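Local coordinates for histidinol-phosphatase (Listeria monocytogenes serotype 4b str. H7858, PDB 6NLR), which probably hydrolyses L-histidinol phosphate to L-histidinol and phosphate in histidine biosynthesis, using a trinuclear metal centre of the PHP family, at residues Y96-E101 with L120-L125. Numbering follows the deposited sequence.
Sequences YLIGYE and LSLHFL. With MN (manganese (II) ion), chain E.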
loop_
_atom_site.group_PDB
_atom_site.type_symbol
_atom_site.label_atom_id
_atom_site.label_comp_id
_atom_site.label_asym_id
_atom_site.label_seq_id
_atom_site.Cartn_x
_atom_site.Cartn_y
_atom_site.Cartn_z
ATOM N N TYR A 96 3.642 2.013 -7.821
ATOM C CA TYR A 96 3.308 2.691 -9.087
ATOM C C TYR A 96 4.209 3.933 -9.149
ATOM O O TYR A 96 4.071 4.856 -8.309
ATOM C CB TYR A 96 1.819 2.995 -9.235
ATOM C CG TYR A 96 1.538 3.586 -10.586
ATOM C CD1 TYR A 96 1.654 2.806 -11.734
ATOM C CD2 TYR A 96 1.283 4.936 -10.744
ATOM C CE1 TYR A 96 1.478 3.352 -12.995
ATOM C CE2 TYR A 96 1.079 5.486 -11.999
ATOM C CZ TYR A 96 1.183 4.690 -13.122
ATOM O OH TYR A 96 0.994 5.230 -14.344
ATOM N N LEU A 97 5.167 3.909 -10.077
ATOM C CA LEU A 97 6.139 5.013 -10.299
ATOM C C LEU A 97 5.736 5.753 -11.583
ATOM O O LEU A 97 5.931 5.207 -12.698
ATOM C CB LEU A 97 7.550 4.417 -10.382
ATOM C CG LEU A 97 8.039 3.683 -9.129
ATOM C CD1 LEU A 97 9.419 3.075 -9.363
ATOM C CD2 LEU A 97 8.066 4.589 -7.893
ATOM N N ILE A 98 5.151 6.934 -11.411
ATOM C CA ILE A 98 4.635 7.780 -12.529
ATOM C C ILE A 98 5.803 8.083 -13.477
ATOM O O ILE A 98 6.850 8.569 -12.999
ATOM C CB ILE A 98 3.978 9.052 -11.965
ATOM C CG1 ILE A 98 2.731 8.708 -11.144
ATOM C CG2 ILE A 98 3.659 10.050 -13.085
ATOM C CD1 ILE A 98 2.362 9.751 -10.129
ATOM N N GLY A 99 5.654 7.713 -14.749
ATOM C CA GLY A 99 6.670 7.901 -15.795
ATOM C C GLY A 99 7.658 6.746 -15.862
ATOM O O GLY A 99 8.532 6.815 -16.721
ATOM N N TYR A 100 7.554 5.717 -15.003
ATOM C CA TYR A 100 8.483 4.552 -15.024
ATOM C C TYR A 100 7.721 3.226 -15.221
ATOM O O TYR A 100 8.172 2.177 -14.699
ATOM C CB TYR A 100 9.331 4.558 -13.749
ATOM C CG TYR A 100 10.270 5.731 -13.678
ATOM C CD1 TYR A 100 9.816 6.963 -13.248
ATOM C CD2 TYR A 100 11.586 5.629 -14.089
ATOM C CE1 TYR A 100 10.652 8.060 -13.189
ATOM C CE2 TYR A 100 12.445 6.718 -14.027
ATOM C CZ TYR A 100 11.967 7.937 -13.589
ATOM O OH TYR A 100 12.777 9.028 -13.542
ATOM N N GLU A 101 6.614 3.247 -15.969
ATOM C CA GLU A 101 5.796 2.035 -16.257
ATOM C C GLU A 101 6.673 0.961 -16.908
ATOM O O GLU A 101 6.475 -0.220 -16.592
ATOM C CB GLU A 101 4.579 2.384 -17.120
ATOM C CG GLU A 101 3.552 3.189 -16.350
ATOM C CD GLU A 101 2.229 3.425 -17.044
ATOM O OE1 GLU A 101 2.093 3.060 -18.259
ATOM O OE2 GLU A 101 1.325 3.980 -16.370
ATOM N N LEU A 120 -0.681 -3.036 -5.579
ATOM C CA LEU A 120 -0.097 -1.901 -6.322
ATOM C C LEU A 120 -0.417 -0.643 -5.534
ATOM O O LEU A 120 -1.612 -0.361 -5.343
ATOM C CB LEU A 120 -0.676 -1.858 -7.732
ATOM C CG LEU A 120 -0.131 -0.750 -8.627
ATOM C CD1 LEU A 120 1.330 -0.986 -8.945
ATOM C CD2 LEU A 120 -0.963 -0.648 -9.905
ATOM N N SER A 121 0.623 0.055 -5.097
ATOM C CA SER A 121 0.537 1.197 -4.158
ATOM C C SER A 121 1.209 2.435 -4.760
ATOM O O SER A 121 2.320 2.315 -5.312
ATOM C CB SER A 121 1.172 0.845 -2.845
ATOM O OG SER A 121 0.375 -0.109 -2.178
ATOM N N LEU A 122 0.587 3.584 -4.572
ATOM C CA LEU A 122 1.198 4.903 -4.869
ATOM C C LEU A 122 1.788 5.499 -3.576
ATOM O O LEU A 122 1.006 5.794 -2.628
ATOM C CB LEU A 122 0.128 5.801 -5.490
ATOM C CG LEU A 122 0.622 7.166 -5.942
ATOM C CD1 LEU A 122 1.524 7.031 -7.169
ATOM C CD2 LEU A 122 -0.548 8.083 -6.200
ATOM N N HIS A 123 3.099 5.749 -3.565
ATOM C CA HIS A 123 3.840 6.302 -2.392
ATOM C C HIS A 123 4.581 7.596 -2.749
ATOM O O HIS A 123 5.007 8.291 -1.809
ATOM C CB HIS A 123 4.860 5.300 -1.830
ATOM C CG HIS A 123 4.284 4.027 -1.303
ATOM N ND1 HIS A 123 4.668 2.795 -1.802
ATOM C CD2 HIS A 123 3.364 3.773 -0.350
ATOM C CE1 HIS A 123 4.010 1.839 -1.171
ATOM N NE2 HIS A 123 3.194 2.410 -0.302
ATOM N N PHE A 124 4.756 7.903 -4.034
ATOM C CA PHE A 124 5.570 9.048 -4.507
ATOM C C PHE A 124 4.784 9.834 -5.559
ATOM O O PHE A 124 4.150 9.232 -6.446
ATOM C CB PHE A 124 6.888 8.568 -5.109
ATOM C CG PHE A 124 7.827 7.888 -4.146
ATOM C CD1 PHE A 124 8.688 8.632 -3.358
ATOM C CD2 PHE A 124 7.873 6.499 -4.067
ATOM C CE1 PHE A 124 9.566 7.997 -2.490
ATOM C CE2 PHE A 124 8.734 5.869 -3.185
ATOM C CZ PHE A 124 9.573 6.620 -2.398
ATOM N N LEU A 125 4.837 11.155 -5.455
ATOM C CA LEU A 125 4.306 12.102 -6.464
ATOM C C LEU A 125 5.408 13.066 -6.848
ATOM O O LEU A 125 6.324 13.293 -6.042
ATOM C CB LEU A 125 3.183 12.933 -5.838
ATOM C CG LEU A 125 1.830 12.281 -5.720
ATOM C CD1 LEU A 125 0.884 13.243 -5.003
ATOM C CD2 LEU A 125 1.316 11.901 -7.098
HETATM MN MN MN E . 2.266 1.257 1.170
HETATM O O HOH W 1 4.875 4.990 -5.575
HETATM O O HOH W 2 4.770 7.524 -8.473
HETATM O O HOH W 3 2.085 3.079 2.599
HETATM O O HOH W 4 1.762 0.098 2.452
#
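The main chains of Y96 and S121 are joined directly, Y96 N donating to S121 O at 2.9 Å with a nearly straight N-H...O angle of 165°, the donor lying well above the carbonyl plane. Beyond this bond the two segments diverge, from 5.2 Å between the CA atoms of Y96 and L122 to 7.5 Å between those of I98 and L125, and two waters bridge the widening gap. One donates to Y96 O and accepts from H123 N; the other donates to both Y96 O and F124 O while accepting from I98 N. The loop then reverses in a type II turn from L97 to Y100, closed by Y100 N to L97 O, and enters helix 101-111.

In this PHP domain, the pairing continues the parallel association of strands 87-95 and 117-127 past the end of the former, next to the metal centre. H123 NE2 binds a manganese ion at 2.1 Å together with E93 and H181, while D95 accepts a hydrogen bond from its ND1; S121 OG is hydrogen-bonded to E93.

On the apolar side, L122 CD1 approaches Y96 O, lies at the edge of the Y96 ring and meets I98 CD1 at 4.1 Å. I98 CD1 also packs on L125 CD2, 3.9 Å away. Y96 CB rests on L120 CD1, and CG, anti to the backbone N (chi1 -176°), starts the ring on its way from the strand; E101 OE2 lies in the ring plane, its 2.4 Å separation from Y96 OH doubtfully short. L97 CD2 reaches the F124 ring obliquely, and F47 meets that ring edge-to-face.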